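Local coordinates for protein B-agarase (PDB 5Z6P) that probably hydrolyses the beta-glycosidic linkages of agarose as a glycoside hydrolase of family 50, at residues R631-Y645 / F656-H670. Numbering follows the deposited sequence.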
loop_
_atom_site.group_PDB
_atom_site.type_symbol
_atom_site.label_atom_id
_atom_site.label_comp_id
_atom_site.label_asym_id
_atom_site.label_seq_id
_atom_site.Cartn_x
_atom_site.Cartn_y
_atom_site.Cartn_z
ATOM N N ARG A 631 -3.158 10.294 -18.514
ATOM C CA ARG A 631 -2.874 10.748 -19.879
ATOM C C ARG A 631 -1.533 11.501 -19.925
ATOM O O ARG A 631 -0.765 11.341 -20.855
ATOM C CB ARG A 631 -4.018 11.613 -20.426
ATOM C CG ARG A 631 -5.249 10.807 -20.807
ATOM C CD ARG A 631 -6.282 11.596 -21.622
ATOM N NE ARG A 631 -7.328 12.159 -20.774
ATOM C CZ ARG A 631 -7.346 13.429 -20.446
ATOM N NH1 ARG A 631 -6.390 14.183 -20.921
ATOM N NH2 ARG A 631 -8.280 13.940 -19.655
ATOM N N ALA A 632 -1.213 12.258 -18.885
ATOM C CA ALA A 632 0.058 12.974 -18.881
ATOM C C ALA A 632 1.225 11.986 -18.844
ATOM O O ALA A 632 2.246 12.171 -19.517
ATOM C CB ALA A 632 0.130 13.928 -17.709
ATOM N N ALA A 633 1.068 10.931 -18.058
ATOM C CA ALA A 633 2.146 9.970 -17.913
ATOM C C ALA A 633 2.335 9.260 -19.238
ATOM O O ALA A 633 3.447 9.102 -19.713
ATOM C CB ALA A 633 1.852 8.972 -16.807
ATOM N N ALA A 634 1.219 8.857 -19.829
ATOM C CA ALA A 634 1.229 8.131 -21.085
ATOM C C ALA A 634 2.019 8.861 -22.207
ATOM O O ALA A 634 2.530 8.213 -23.101
ATOM C CB ALA A 634 -0.222 7.847 -21.527
ATOM N N LYS A 635 2.164 10.189 -22.117
ATOM C CA LYS A 635 2.881 10.976 -23.139
ATOM C C LYS A 635 4.378 10.743 -23.088
ATOM O O LYS A 635 5.070 10.952 -24.073
ATOM C CB LYS A 635 2.636 12.489 -22.975
ATOM C CG LYS A 635 1.188 12.908 -22.993
ATOM C CD LYS A 635 1.028 14.422 -22.856
ATOM C CE LYS A 635 -0.442 14.788 -22.791
ATOM N NZ LYS A 635 -0.626 16.212 -22.432
ATOM N N HIS A 636 4.882 10.344 -21.924
ATOM C CA HIS A 636 6.319 10.392 -21.702
ATOM C C HIS A 636 6.946 9.117 -21.105
ATOM O O HIS A 636 8.090 8.832 -21.385
ATOM C CB HIS A 636 6.664 11.608 -20.815
ATOM C CG HIS A 636 6.268 12.922 -21.416
ATOM N ND1 HIS A 636 6.955 13.500 -22.466
ATOM C CD2 HIS A 636 5.244 13.769 -21.139
ATOM C CE1 HIS A 636 6.363 14.626 -22.812
ATOM N NE2 HIS A 636 5.324 14.814 -22.024
ATOM N N VAL A 637 6.218 8.357 -20.293
ATOM C CA VAL A 637 6.821 7.162 -19.723
ATOM C C VAL A 637 6.897 6.035 -20.747
ATOM O O VAL A 637 6.215 6.052 -21.767
ATOM C CB VAL A 637 6.061 6.664 -18.470
ATOM C CG1 VAL A 637 5.914 7.800 -17.455
ATOM C CG2 VAL A 637 4.724 6.081 -18.844
ATOM N N ASP A 638 7.750 5.060 -20.473
ATOM C CA ASP A 638 7.807 3.874 -21.284
ATOM C C ASP A 638 6.772 2.848 -20.787
ATOM O O ASP A 638 6.139 2.142 -21.584
ATOM C CB ASP A 638 9.214 3.308 -21.261
ATOM C CG ASP A 638 10.228 4.237 -21.913
ATOM O OD1 ASP A 638 10.018 4.661 -23.059
ATOM O OD2 ASP A 638 11.237 4.540 -21.280
ATOM N N VAL A 639 6.610 2.781 -19.467
ATOM C CA VAL A 639 5.636 1.906 -18.837
ATOM C C VAL A 639 4.926 2.701 -17.772
ATOM O O VAL A 639 5.580 3.407 -17.000
ATOM C CB VAL A 639 6.285 0.663 -18.184
ATOM C CG1 VAL A 639 5.220 -0.208 -17.511
ATOM C CG2 VAL A 639 7.072 -0.130 -19.178
ATOM N N VAL A 640 3.605 2.595 -17.712
ATOM C CA VAL A 640 2.862 3.264 -16.655
ATOM C C VAL A 640 2.790 2.335 -15.436
ATOM O O VAL A 640 2.455 1.148 -15.570
ATOM C CB VAL A 640 1.443 3.681 -17.100
ATOM C CG1 VAL A 640 0.775 4.500 -16.020
ATOM C CG2 VAL A 640 1.488 4.487 -18.403
ATOM N N SER A 641 3.144 2.867 -14.263
ATOM C CA SER A 641 3.183 2.062 -13.047
ATOM C C SER A 641 2.049 2.449 -12.105
ATOM O O SER A 641 1.763 3.639 -11.913
ATOM C CB SER A 641 4.539 2.190 -12.337
ATOM O OG SER A 641 4.924 3.529 -12.079
ATOM N N TYR A 642 1.385 1.431 -11.565
ATOM C CA TYR A 642 0.318 1.591 -10.581
ATOM C C TYR A 642 0.596 0.735 -9.336
ATOM O O TYR A 642 1.139 -0.357 -9.461
ATOM C CB TYR A 642 -1.045 1.174 -11.159
ATOM C CG TYR A 642 -1.397 1.765 -12.510
ATOM C CD1 TYR A 642 -0.982 1.156 -13.689
ATOM C CD2 TYR A 642 -2.171 2.922 -12.600
ATOM C CE1 TYR A 642 -1.329 1.698 -14.939
ATOM C CE2 TYR A 642 -2.518 3.466 -13.819
ATOM C CZ TYR A 642 -2.085 2.854 -14.989
ATOM O OH TYR A 642 -2.430 3.405 -16.203
ATOM N N ASN A 643 0.218 1.223 -8.155
ATOM C CA ASN A 643 0.186 0.364 -6.961
ATOM C C ASN A 643 -1.268 0.005 -6.691
ATOM O O ASN A 643 -2.127 0.858 -6.790
ATOM C CB ASN A 643 0.813 1.048 -5.737
ATOM C CG ASN A 643 2.301 1.323 -5.903
ATOM O OD1 ASN A 643 2.974 0.743 -6.763
ATOM N ND2 ASN A 643 2.821 2.199 -5.065
ATOM N N TYR A 644 -1.561 -1.253 -6.372
ATOM C CA TYR A 644 -2.959 -1.637 -6.286
ATOM C C TYR A 644 -3.216 -2.737 -5.283
ATOM O O TYR A 644 -3.037 -3.917 -5.560
ATOM C CB TYR A 644 -3.487 -2.047 -7.660
ATOM C CG TYR A 644 -4.977 -1.918 -7.787
ATOM C CD1 TYR A 644 -5.585 -0.673 -7.740
ATOM C CD2 TYR A 644 -5.791 -3.040 -7.958
ATOM C CE1 TYR A 644 -6.940 -0.542 -7.839
ATOM C CE2 TYR A 644 -7.162 -2.918 -8.066
ATOM C CZ TYR A 644 -7.728 -1.663 -8.013
ATOM O OH TYR A 644 -9.080 -1.501 -8.113
ATOM N N TYR A 645 -3.664 -2.296 -4.114
ATOM C CA TYR A 645 -3.917 -3.149 -2.968
ATOM C C TYR A 645 -5.380 -3.557 -2.948
ATOM O O TYR A 645 -6.173 -3.015 -2.191
ATOM C CB TYR A 645 -3.530 -2.424 -1.687
ATOM C CG TYR A 645 -2.030 -2.255 -1.513
ATOM C CD1 TYR A 645 -1.248 -3.309 -1.053
ATOM C CD2 TYR A 645 -1.396 -1.057 -1.816
ATOM C CE1 TYR A 645 0.120 -3.172 -0.875
ATOM C CE2 TYR A 645 -0.038 -0.914 -1.656
ATOM C CZ TYR A 645 0.721 -1.975 -1.172
ATOM O OH TYR A 645 2.076 -1.844 -0.995
ATOM N N PHE A 656 -10.377 1.784 -18.273
ATOM C CA PHE A 656 -9.684 2.842 -18.983
ATOM C C PHE A 656 -8.439 2.387 -19.727
ATOM O O PHE A 656 -7.935 3.112 -20.580
ATOM C CB PHE A 656 -9.291 3.944 -17.991
ATOM C CG PHE A 656 -8.130 3.572 -17.102
ATOM C CD1 PHE A 656 -8.347 2.939 -15.884
ATOM C CD2 PHE A 656 -6.823 3.851 -17.488
ATOM C CE1 PHE A 656 -7.284 2.592 -15.067
ATOM C CE2 PHE A 656 -5.757 3.513 -16.679
ATOM C CZ PHE A 656 -5.992 2.883 -15.457
ATOM N N LEU A 657 -7.923 1.211 -19.380
ATOM C CA LEU A 657 -6.644 0.732 -19.901
ATOM C C LEU A 657 -6.581 0.727 -21.426
ATOM O O LEU A 657 -5.557 1.089 -22.008
ATOM C CB LEU A 657 -6.344 -0.677 -19.371
ATOM C CG LEU A 657 -5.871 -0.768 -17.906
ATOM C CD1 LEU A 657 -5.774 -2.222 -17.473
ATOM C CD2 LEU A 657 -4.538 -0.034 -17.667
ATOM N N ALA A 658 -7.680 0.328 -22.063
ATOM C CA ALA A 658 -7.731 0.242 -23.522
ATOM C C ALA A 658 -7.498 1.587 -24.217
ATOM O O ALA A 658 -6.718 1.673 -25.152
ATOM C CB ALA A 658 -9.061 -0.347 -23.959
ATOM N N ASP A 659 -8.177 2.623 -23.741
ATOM C CA ASP A 659 -8.041 3.964 -24.281
ATOM C C ASP A 659 -6.632 4.512 -24.172
ATOM O O ASP A 659 -6.195 5.251 -25.035
ATOM C CB ASP A 659 -8.989 4.918 -23.570
ATOM C CG ASP A 659 -10.423 4.528 -23.729
ATOM O OD1 ASP A 659 -10.784 4.114 -24.841
ATOM O OD2 ASP A 659 -11.187 4.637 -22.748
ATOM N N ILE A 660 -5.934 4.161 -23.094
ATOM C CA ILE A 660 -4.568 4.624 -22.870
ATOM C C ILE A 660 -3.610 3.810 -23.726
ATOM O O ILE A 660 -2.693 4.352 -24.332
ATOM C CB ILE A 660 -4.170 4.503 -21.371
ATOM C CG1 ILE A 660 -5.113 5.323 -20.485
ATOM C CG2 ILE A 660 -2.726 4.869 -21.156
ATOM C CD1 ILE A 660 -5.142 6.804 -20.799
ATOM N N ASP A 661 -3.854 2.499 -23.764
ATOM C CA ASP A 661 -3.088 1.545 -24.561
ATOM C C ASP A 661 -1.585 1.691 -24.362
ATOM O O ASP A 661 -0.817 1.815 -25.320
ATOM C CB ASP A 661 -3.447 1.670 -26.060
ATOM C CG ASP A 661 -2.761 0.601 -26.921
ATOM O OD1 ASP A 661 -2.442 -0.479 -26.389
ATOM O OD2 ASP A 661 -2.496 0.856 -28.111
ATOM N N MET A 662 -1.179 1.672 -23.094
ATOM C CA MET A 662 0.226 1.672 -22.711
ATOM C C MET A 662 0.551 0.364 -21.991
ATOM O O MET A 662 -0.300 -0.166 -21.284
ATOM C CB MET A 662 0.551 2.877 -21.792
ATOM C CG MET A 662 0.618 4.223 -22.512
ATOM S SD MET A 662 2.077 4.358 -23.536
ATOM C CE MET A 662 3.328 4.639 -22.286
ATOM N N PRO A 663 1.781 -0.157 -22.165
ATOM C CA PRO A 663 2.197 -1.232 -21.268
ATOM C C PRO A 663 2.217 -0.714 -19.836
ATOM O O PRO A 663 2.623 0.436 -19.595
ATOM C CB PRO A 663 3.594 -1.575 -21.749
ATOM C CG PRO A 663 4.095 -0.321 -22.372
ATOM C CD PRO A 663 2.904 0.359 -22.961
ATOM N N SER A 664 1.746 -1.544 -18.911
ATOM C CA SER A 664 1.547 -1.136 -17.528
ATOM C C SER A 664 2.210 -2.131 -16.575
ATOM O O SER A 664 2.450 -3.292 -16.948
ATOM C CB SER A 664 0.054 -1.020 -17.213
ATOM O OG SER A 664 -0.611 -0.193 -18.155
ATOM N N ILE A 665 2.512 -1.675 -15.359
ATOM C CA ILE A 665 3.097 -2.560 -14.354
ATOM C C ILE A 665 2.544 -2.286 -12.944
ATOM O O ILE A 665 2.340 -1.134 -12.547
ATOM C CB ILE A 665 4.650 -2.457 -14.376
ATOM C CG1 ILE A 665 5.293 -3.624 -13.616
ATOM C CG2 ILE A 665 5.128 -1.074 -13.894
ATOM C CD1 ILE A 665 6.784 -3.778 -13.894
ATOM N N ILE A 666 2.229 -3.358 -12.219
ATOM C CA ILE A 666 1.829 -3.239 -10.826
ATOM C C ILE A 666 3.069 -3.105 -9.960
ATOM O O ILE A 666 3.924 -3.989 -9.950
ATOM C CB ILE A 666 0.998 -4.450 -10.328
ATOM C CG1 ILE A 666 -0.352 -4.515 -11.051
ATOM C CG2 ILE A 666 0.747 -4.324 -8.822
ATOM C CD1 ILE A 666 -1.217 -3.291 -10.803
ATOM N N GLY A 667 3.159 -2.012 -9.217
ATOM C CA GLY A 667 4.327 -1.770 -8.386
ATOM C C GLY A 667 4.269 -2.408 -7.005
ATOM O O GLY A 667 5.296 -2.714 -6.427
ATOM N N GLU A 668 3.057 -2.593 -6.493
ATOM C CA GLU A 668 2.807 -3.078 -5.148
ATOM C C GLU A 668 1.440 -3.739 -5.035
ATOM O O GLU A 668 0.463 -3.257 -5.591
ATOM C CB GLU A 668 2.866 -1.938 -4.131
ATOM C CG GLU A 668 4.213 -1.257 -3.984
ATOM C CD GLU A 668 4.147 -0.019 -3.114
ATOM O OE1 GLU A 668 3.258 0.052 -2.258
ATOM O OE2 GLU A 668 4.974 0.879 -3.315
ATOM N N PHE A 669 1.396 -4.831 -4.273
ATOM C CA PHE A 669 0.157 -5.444 -3.794
ATOM C C PHE A 669 0.539 -6.403 -2.677
ATOM O O PHE A 669 1.688 -6.824 -2.595
ATOM C CB PHE A 669 -0.600 -6.189 -4.906
ATOM C CG PHE A 669 0.053 -7.464 -5.355
ATOM C CD1 PHE A 669 1.131 -7.446 -6.216
ATOM C CD2 PHE A 669 -0.448 -8.692 -4.951
ATOM C CE1 PHE A 669 1.728 -8.625 -6.641
ATOM C CE2 PHE A 669 0.131 -9.878 -5.361
ATOM C CZ PHE A 669 1.224 -9.854 -6.206
ATOM N N HIS A 670 -0.412 -6.760 -1.827
ATOM C CA HIS A 670 -0.114 -7.818 -0.872
ATOM C C HIS A 670 -1.324 -8.463 -0.250
ATOM O O HIS A 670 -2.460 -8.036 -0.448
ATOM C CB HIS A 670 0.834 -7.303 0.241
ATOM C CG HIS A 670 0.252 -6.254 1.142
ATOM N ND1 HIS A 670 0.992 -5.186 1.605
ATOM C CD2 HIS A 670 -0.971 -6.134 1.704
ATOM C CE1 HIS A 670 0.238 -4.443 2.395
ATOM N NE2 HIS A 670 -0.952 -5.003 2.482
HETATM O O HOH W 1 -1.783 2.258 -18.364
#
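Tyr645 OH donates a 2.6 Å hydrogen bond to Glu668 OE1, reaching that oxygen from its anti side and 21° out of the carboxylate plane. Asn643 ND2 lies 3.1 Å from Glu668 OE2, and Arg619 forms a salt bridge to Glu668 OE2 from outside the pair. The Asn643 amide is stacked on the carboxylate with the planes 30° apart, and its polar end has a further partner in Glu509. The Tyr645 bond and the Arg619 salt bridge each hold one carboxylate oxygen and so probably limit the rotation of the group. With CG turned beside its backbone N (chi1 -71°), Tyr645 also sends CE1 over one face of the His670 imidazole, an edge-to-face pair with centroids 4.6 Å apart.

N-terminal to these residues, strands 640-643 and 664-668 run parallel. Backbone bonds alternate between them: Val640 N to Pro663 O, Ile665 N to Val640 O, Tyr642 N to Ile665 O and Gly667 N to Tyr642 O. At Gly667 the backbone leaves strand conformation and the register shifts by one, Tyr644 N bonding to Glu668 O. The strands belong to a beta-alpha-beta unit, with the short helix 657-660 in the crossover, consistent with the TIM-barrel catalytic domain of glycoside hydrolases related to family 42; strand 709-714 flanks 664-668 on its other side.

Tyr642 and Ser664 share a sheet face with Val640 and Ile666. A water bridges them, 2.5 Å from Tyr642 OH and 2.7 Å from Ser664 OG, while that phenol oxygen sits at the ring edge of Phe656. Before the second strand, the Met662 chain, bent at chi2 and chi3, tucks CE 3.3 Å from Val637 O, and its CG packs on Ala634 CB. The same methyl of Ala634 meets Ile660 CG2, joining helix 627-634 to the crossover helix.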